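Local coordinates for mandelate racemase/muconate lactonizing enzyme (Roseovarius nubinhibens, PDB 2QDD) that belongs to the enolase superfamily, binds magnesium and probably catalyses a metal-assisted reaction on a carboxylate substrate, at the interface of chains A and B and the interface of chains A and C. Sequence-based numbering; all coordinates share one arbitrary frame. Chains: chain A/B/C, Mandelate racemase/muconate lactonizing enzyme.

Contact 1: the interface of chains A and B. Residues chain A 218, 239, 262, 288, 290, 316; chain B 202-205.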
loop_
_atom_site.group_PDB
_atom_site.type_symbol
_atom_site.label_atom_id
_atom_site.label_comp_id
_atom_site.label_asym_id
_atom_site.label_seq_id
_atom_site.Cartn_x
_atom_site.Cartn_y
_atom_site.Cartn_z
ATOM N N TRP A 218 -17.239 -13.460 19.039
ATOM C CA TRP A 218 -16.752 -14.086 17.804
ATOM C C TRP A 218 -17.802 -14.183 16.706
ATOM O O TRP A 218 -18.940 -14.581 16.956
ATOM C CB TRP A 218 -16.263 -15.501 18.092
ATOM C CG TRP A 218 -14.872 -15.613 18.638
ATOM C CD1 TRP A 218 -14.519 -15.988 19.902
ATOM C CD2 TRP A 218 -13.647 -15.401 17.925
ATOM N NE1 TRP A 218 -13.154 -16.002 20.030
ATOM C CE2 TRP A 218 -12.592 -15.652 18.832
ATOM C CE3 TRP A 218 -13.338 -15.016 16.614
ATOM C CZ2 TRP A 218 -11.253 -15.538 18.467
ATOM C CZ3 TRP A 218 -12.001 -14.892 16.255
ATOM C CH2 TRP A 218 -10.976 -15.147 17.179
ATOM N N PRO A 239 -14.384 -9.645 16.711
ATOM C CA PRO A 239 -13.399 -10.644 16.280
ATOM C C PRO A 239 -13.935 -11.566 15.178
ATOM O O PRO A 239 -15.066 -12.042 15.269
ATOM C CB PRO A 239 -13.139 -11.465 17.561
ATOM C CG PRO A 239 -13.558 -10.599 18.678
ATOM C CD PRO A 239 -14.713 -9.795 18.141
ATOM N N GLU A 262 -8.723 -12.845 13.508
ATOM C CA GLU A 262 -7.998 -13.006 14.766
ATOM C C GLU A 262 -7.976 -14.481 15.193
ATOM O O GLU A 262 -7.377 -14.852 16.211
ATOM C CB GLU A 262 -8.659 -12.157 15.857
ATOM C CG GLU A 262 -8.412 -10.655 15.739
ATOM C CD GLU A 262 -9.401 -9.950 14.821
ATOM O OE1 GLU A 262 -10.479 -10.510 14.519
ATOM O OE2 GLU A 262 -9.097 -8.822 14.396
ATOM N N GLY A 288 -0.280 -15.388 16.800
ATOM C CA GLY A 288 -1.196 -15.110 17.898
ATOM C C GLY A 288 -2.656 -15.331 17.563
ATOM O O GLY A 288 -3.523 -14.671 18.126
ATOM N N GLN A 290 -6.160 -17.460 17.678
ATOM C CA GLN A 290 -6.858 -18.432 18.510
ATOM C C GLN A 290 -7.645 -19.385 17.621
ATOM O O GLN A 290 -8.189 -18.971 16.609
ATOM C CB GLN A 290 -7.783 -17.712 19.477
ATOM C CG GLN A 290 -7.055 -17.009 20.604
ATOM C CD GLN A 290 -7.987 -16.601 21.714
ATOM O OE1 GLN A 290 -9.023 -15.981 21.474
ATOM N NE2 GLN A 290 -7.631 -16.952 22.941
ATOM N N ALA A 316 -3.352 -20.759 25.477
ATOM C CA ALA A 316 -3.727 -19.405 25.053
ATOM C C ALA A 316 -4.247 -19.334 23.617
ATOM O O ALA A 316 -4.982 -18.416 23.262
ATOM C CB ALA A 316 -2.565 -18.445 25.242
ATOM N N THR B 202 -4.285 -11.998 23.469
ATOM C CA THR B 202 -4.175 -12.204 22.020
ATOM C C THR B 202 -4.981 -11.090 21.338
ATOM O O THR B 202 -5.797 -10.439 22.007
ATOM C CB THR B 202 -4.721 -13.593 21.614
ATOM O OG1 THR B 202 -5.989 -13.817 22.244
ATOM C CG2 THR B 202 -3.728 -14.701 21.989
ATOM N N PRO B 203 -4.739 -10.833 20.029
ATOM C CA PRO B 203 -5.543 -9.828 19.314
ATOM C C PRO B 203 -7.059 -9.968 19.467
ATOM O O PRO B 203 -7.744 -8.959 19.609
ATOM C CB PRO B 203 -5.129 -10.023 17.853
ATOM C CG PRO B 203 -3.740 -10.508 17.934
ATOM C CD PRO B 203 -3.700 -11.403 19.148
ATOM N N ALA B 204 -7.556 -11.205 19.470
ATOM C CA ALA B 204 -8.983 -11.502 19.623
ATOM C C ALA B 204 -9.586 -10.991 20.928
ATOM O O ALA B 204 -10.664 -10.390 20.929
ATOM C CB ALA B 204 -9.202 -12.990 19.516
ATOM N N ILE B 205 -8.893 -11.242 22.034
ATOM C CA ILE B 205 -9.351 -10.809 23.355
ATOM C C ILE B 205 -9.274 -9.289 23.464
ATOM O O ILE B 205 -10.222 -8.661 23.922
ATOM C CB ILE B 205 -8.566 -11.509 24.509
ATOM C CG1 ILE B 205 -8.843 -13.016 24.506
ATOM C CG2 ILE B 205 -8.966 -10.942 25.868
ATOM C CD1 ILE B 205 -7.736 -13.858 25.142
HETATM O O HOH W 1 -6.122 -13.732 18.447
#
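The indole of A:Trp218 meets chain B through the outer rim of its six-membered ring, where CZ2 lies 3.4 Å from the methyl carbon CB of B:Ala204. One face of the indole carries A:Pro239, whose CB stands 3.7 Å above the ring plane and toward its rim; in the plane, at the edge, lie the carbonyl carbon of A:Glu262 and the amide oxygen OE1 of A:Gln290. CB of B:Ala204 also touches CB of A:Glu262 at 3.8 Å and OE1 of A:Gln290 at 3.6 Å. The A:Gln290 chain runs extended beyond CG (chi2 -166°) and crosses B:Thr202 at about a right angle, without a hydrogen bond to it. NE2 of A:Gln290 instead donates to the carbonyl O of A:Ala316 at 3.0 Å, nearly straight (175° at H) and in the amide plane, which should help hold the amide's rotation. An alanine in place of A:Gln290 would probably leave the A:Ala316 carbonyl without this donor and open a gap beside B:Thr202 and the B:Ala204 methyl. In this patch no direct polar bond crosses; water 1 joins B:Ala204 N to the carbonyl oxygens of A:Glu262 and A:Gly288. The site brings the first turn of helix 203-210 of chain B against strands 218-220 and 290-293 and neighbouring loops of chain A.

Contact 2: the interface of chains A and C. Residues chain A 82, 84-86; chain C 125, 128-130.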
loop_
_atom_site.group_PDB
_atom_site.type_symbol
_atom_site.label_atom_id
_atom_site.label_comp_id
_atom_site.label_asym_id
_atom_site.label_seq_id
_atom_site.Cartn_x
_atom_site.Cartn_y
_atom_site.Cartn_z
ATOM N N ASP A 82 7.842 -45.921 2.656
ATOM C CA ASP A 82 8.025 -45.879 4.108
ATOM C C ASP A 82 7.034 -44.881 4.736
ATOM O O ASP A 82 7.161 -43.665 4.532
ATOM C CB ASP A 82 9.465 -45.466 4.423
ATOM C CG ASP A 82 9.897 -45.830 5.832
ATOM O OD1 ASP A 82 9.038 -45.938 6.738
ATOM O OD2 ASP A 82 11.121 -46.002 6.036
ATOM N N ARG A 84 6.780 -43.906 7.703
ATOM C CA ARG A 84 7.407 -43.136 8.776
ATOM C C ARG A 84 7.927 -41.790 8.277
ATOM O O ARG A 84 7.974 -40.819 9.039
ATOM C CB ARG A 84 8.551 -43.931 9.413
ATOM C CG ARG A 84 8.104 -45.199 10.143
ATOM C CD ARG A 84 9.285 -46.079 10.532
ATOM N NE ARG A 84 10.060 -46.506 9.368
ATOM C CZ ARG A 84 11.203 -47.186 9.421
ATOM N NH1 ARG A 84 11.724 -47.547 10.590
ATOM N NH2 ARG A 84 11.828 -47.508 8.294
ATOM N N SER A 85 8.331 -41.749 7.007
ATOM C CA SER A 85 8.782 -40.522 6.357
ATOM C C SER A 85 7.588 -39.692 5.890
ATOM O O SER A 85 7.197 -39.758 4.725
ATOM C CB SER A 85 9.687 -40.856 5.168
ATOM O OG SER A 85 10.955 -41.321 5.602
ATOM N N LEU A 86 7.018 -38.918 6.812
ATOM C CA LEU A 86 5.669 -38.367 6.662
ATOM C C LEU A 86 5.575 -37.213 5.667
ATOM O O LEU A 86 4.645 -37.168 4.859
ATOM C CB LEU A 86 5.118 -37.917 8.011
ATOM C CG LEU A 86 4.255 -38.941 8.731
ATOM C CD1 LEU A 86 4.203 -38.595 10.191
ATOM C CD2 LEU A 86 2.859 -38.935 8.138
ATOM N N GLN C 125 14.701 -38.784 9.217
ATOM C CA GLN C 125 13.401 -39.422 9.068
ATOM C C GLN C 125 12.331 -38.764 9.939
ATOM O O GLN C 125 11.206 -38.555 9.486
ATOM C CB GLN C 125 13.493 -40.927 9.342
ATOM C CG GLN C 125 12.224 -41.695 8.992
ATOM C CD GLN C 125 12.482 -43.132 8.571
ATOM O OE1 GLN C 125 12.026 -43.566 7.517
ATOM N NE2 GLN C 125 13.205 -43.875 9.393
ATOM N N GLY C 128 11.178 -35.976 8.301
ATOM C CA GLY C 128 10.253 -36.288 7.213
ATOM C C GLY C 128 10.872 -36.799 5.919
ATOM O O GLY C 128 10.145 -37.161 4.990
ATOM N N GLY C 129 12.202 -36.827 5.853
ATOM C CA GLY C 129 12.919 -37.173 4.620
ATOM C C GLY C 129 12.874 -38.656 4.287
ATOM O O GLY C 129 12.728 -39.490 5.181
ATOM N N GLU C 130 12.999 -38.985 3.003
ATOM C CA GLU C 130 12.873 -40.377 2.561
ATOM C C GLU C 130 14.154 -41.189 2.715
ATOM O O GLU C 130 14.106 -42.407 2.895
ATOM C CB GLU C 130 12.325 -40.476 1.131
ATOM C CG GLU C 130 13.257 -40.024 0.014
ATOM C CD GLU C 130 12.904 -40.658 -1.325
ATOM O OE1 GLU C 130 12.714 -39.907 -2.303
ATOM O OE2 GLU C 130 12.809 -41.904 -1.402
HETATM O O HOH W 2 8.504 -38.369 9.933
#
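The hydroxyl OG of A:Ser85 bonds directly to two oxygens of chain C. OG of A:Ser85 lies 2.6 Å from the carbonyl O of C:Gly129, above that carbonyl's plane, and, as modelled, 3.1 Å from the side-chain amide oxygen OE1 of C:Gln125, in plane on a lone pair. OG can donate to either oxygen, but its one hydrogen cannot serve both fully, so the two probably share or alternate. C:Gln125 reaches over with CG anti to its backbone N (chi1 -171°), bringing its amide, tilted, over the guanidinium of A:Arg84: as modelled, NE2 of C:Gln125 stands 3.9 Å above the centre of that group, the two planes 49° apart. OE1 of C:Gln125 also lies 3.0 Å from the carboxylate oxygen OD2 of A:Asp82, a clash of two acceptors that makes the amide's orientation doubtful, and with it the bond to A:Ser85 and the atom placed over A:Arg84.

In the second shell, A:Arg84 grips A:Asp82 side-on. NE of A:Arg84 meets the syn lone pair of OD1 of A:Asp82 at 2.9 Å, almost straight (176° at H), while NH2 of A:Arg84 forms a salt bridge to OD2 of A:Asp82 at 2.8 Å. The backbone N of A:Arg84 reaches OD1 from above the carboxylate plane, so loop and guanidinium are held together beneath the glutamine. Water 2 joins the carbonyl oxygens of A:Arg84 and C:Gln125. Repeated by two-fold symmetry, the patch would tie chains A and C into a pair, if the deposited octamer is the biological assembly.

Contact 3: the interface of chains A and B. Residues chain A 233, 237-240, 261-262; chain B 207, 231, 235.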
loop_
_atom_site.group_PDB
_atom_site.type_symbol
_atom_site.label_atom_id
_atom_site.label_comp_id
_atom_site.label_asym_id
_atom_site.label_seq_id
_atom_site.Cartn_x
_atom_site.Cartn_y
_atom_site.Cartn_z
ATOM N N ALA A 233 -14.338 -7.163 7.967
ATOM C CA ALA A 233 -13.483 -7.001 9.146
ATOM C C ALA A 233 -12.972 -5.578 9.337
ATOM O O ALA A 233 -12.885 -5.104 10.463
ATOM C CB ALA A 233 -12.314 -7.981 9.094
ATOM N N ALA A 237 -16.629 -4.223 14.363
ATOM C CA ALA A 237 -15.872 -4.194 15.622
ATOM C C ALA A 237 -15.661 -5.561 16.304
ATOM O O ALA A 237 -14.995 -5.635 17.342
ATOM C CB ALA A 237 -16.509 -3.205 16.586
ATOM N N ASN A 238 -16.219 -6.625 15.718
ATOM C CA ASN A 238 -16.154 -7.990 16.271
ATOM C C ASN A 238 -14.884 -8.723 15.854
ATOM O O ASN A 238 -14.379 -8.482 14.754
ATOM C CB ASN A 238 -17.334 -8.820 15.756
ATOM C CG ASN A 238 -18.657 -8.368 16.316
ATOM O OD1 ASN A 238 -19.177 -7.327 15.927
ATOM N ND2 ASN A 238 -19.219 -9.160 17.225
ATOM N N PRO A 239 -14.384 -9.645 16.711
ATOM C CA PRO A 239 -13.399 -10.644 16.280
ATOM C C PRO A 239 -13.935 -11.566 15.178
ATOM O O PRO A 239 -15.066 -12.042 15.269
ATOM C CB PRO A 239 -13.139 -11.465 17.561
ATOM C CG PRO A 239 -13.558 -10.599 18.678
ATOM C CD PRO A 239 -14.713 -9.795 18.141
ATOM N N ILE A 240 -13.123 -11.803 14.150
ATOM C CA ILE A 240 -13.538 -12.629 13.018
ATOM C C ILE A 240 -12.758 -13.940 12.986
ATOM O O ILE A 240 -11.524 -13.950 13.034
ATOM C CB ILE A 240 -13.490 -11.848 11.661
ATOM C CG1 ILE A 240 -14.804 -11.096 11.447
ATOM C CG2 ILE A 240 -13.278 -12.778 10.461
ATOM C CD1 ILE A 240 -14.696 -9.616 11.653
ATOM N N CYS A 261 -8.487 -11.650 10.048
ATOM C CA CYS A 261 -9.010 -12.474 11.135
ATOM C C CYS A 261 -8.145 -12.414 12.392
ATOM O O CYS A 261 -6.994 -11.982 12.347
ATOM C CB CYS A 261 -9.218 -13.924 10.674
ATOM S SG CYS A 261 -7.736 -14.832 10.224
ATOM N N GLU A 262 -8.723 -12.845 13.508
ATOM C CA GLU A 262 -7.998 -13.006 14.766
ATOM C C GLU A 262 -7.976 -14.481 15.193
ATOM O O GLU A 262 -7.377 -14.852 16.211
ATOM C CB GLU A 262 -8.659 -12.157 15.857
ATOM C CG GLU A 262 -8.412 -10.655 15.739
ATOM C CD GLU A 262 -9.401 -9.950 14.821
ATOM O OE1 GLU A 262 -10.479 -10.510 14.519
ATOM O OE2 GLU A 262 -9.097 -8.822 14.396
ATOM N N VAL B 207 -9.431 -7.004 21.004
ATOM C CA VAL B 207 -10.520 -6.447 20.193
ATOM C C VAL B 207 -11.866 -6.558 20.920
ATOM O O VAL B 207 -12.628 -5.594 20.959
ATOM C CB VAL B 207 -10.552 -7.088 18.775
ATOM C CG1 VAL B 207 -11.830 -6.738 18.024
ATOM C CG2 VAL B 207 -9.339 -6.638 17.970
ATOM N N HIS B 231 -2.337 -4.536 14.645
ATOM C CA HIS B 231 -3.612 -5.139 14.266
ATOM C C HIS B 231 -4.747 -4.651 15.159
ATOM O O HIS B 231 -5.765 -4.186 14.652
ATOM C CB HIS B 231 -3.512 -6.674 14.301
ATOM C CG HIS B 231 -4.757 -7.377 13.852
ATOM N ND1 HIS B 231 -4.907 -7.877 12.577
ATOM C CD2 HIS B 231 -5.906 -7.669 14.508
ATOM C CE1 HIS B 231 -6.094 -8.443 12.465
ATOM N NE2 HIS B 231 -6.721 -8.327 13.623
ATOM N N ARG B 235 -8.398 -1.499 14.970
ATOM C CA ARG B 235 -9.719 -2.068 15.198
ATOM C C ARG B 235 -10.401 -1.526 16.461
ATOM O O ARG B 235 -11.571 -1.821 16.708
ATOM C CB ARG B 235 -9.626 -3.596 15.262
ATOM C CG ARG B 235 -9.121 -4.261 13.977
ATOM C CD ARG B 235 -9.740 -5.643 13.788
ATOM N NE ARG B 235 -11.155 -5.563 13.434
ATOM C CZ ARG B 235 -12.056 -6.517 13.658
ATOM N NH1 ARG B 235 -11.718 -7.653 14.254
ATOM N NH2 ARG B 235 -13.310 -6.326 13.287
HETATM O O HOH W 3 -12.332 -2.820 12.297
#
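A:Glu262 turns its carboxylate toward B:His231 and B:Arg235, between two chains of this mandelate racemase/muconate lactonizing enzyme family member in the deposited assembly. A salt bridge and a hydrogen bond converge on OE2. B:Arg235 comes tip to tip: its NH1 forms a salt bridge to OE2 of A:Glu262 at 2.9 Å, from the syn side but out of the carboxylate plane, with the carboxylate and guanidinium planes 15° apart. From the opposite face of the carboxylate, on the anti side, the imidazole NE2 of B:His231 donates to OE2 of A:Glu262 at 2.5 Å; the oxygen lies in the ring plane, at its edge. CG of B:His231 is anti to the backbone N (chi1 -177°), which carries the imidazole out from helix 226-233 toward the acid. The arginine would be expected to stabilise the negative charge of the carboxylate.

Hydrogen bonds to the backbone form a second group. NH1 and NH2 of B:Arg235 approach the carbonyl O of A:Asn238 end-on, each at 2.8 Å and from the same face of its plane. Both bonds are bent, near 138° at H, as expected when two nitrogens share one atom. Within chain A, the backbone N of A:Ile240 donates to OE1 of A:Glu262 at 3.0 Å, nearly straight on to the oxygen, steadying the other carboxylate branch.

A water-mediated link runs from NE of B:Arg235 through water 3 to the carbonyl O of A:Ala233. Van der Waals packing comes from B:Val207, whose methyl CG1 reaches the carbonyl O of A:Ala237 at 3.4 Å.

Contact 1 and contact 3 are neighbouring parts of the A-B interface, with the centres of their C-alpha atoms about 8 Å apart. They share A:Pro239 and A:Glu262, and helix 203-210 of chain B contributes to both, so apolar packing and a charged cluster adjoin on one surface. Contact 2 lies about 35 Å from contact 1 and about 39 Å from contact 3, again between C-alpha centres, and faces chain C. Chain A therefore uses separate surfaces for two partners: a two-fold pairing with chain C and a junction with chain B that is not an exact two-fold. Together they could extend pairs into the deposited octamer.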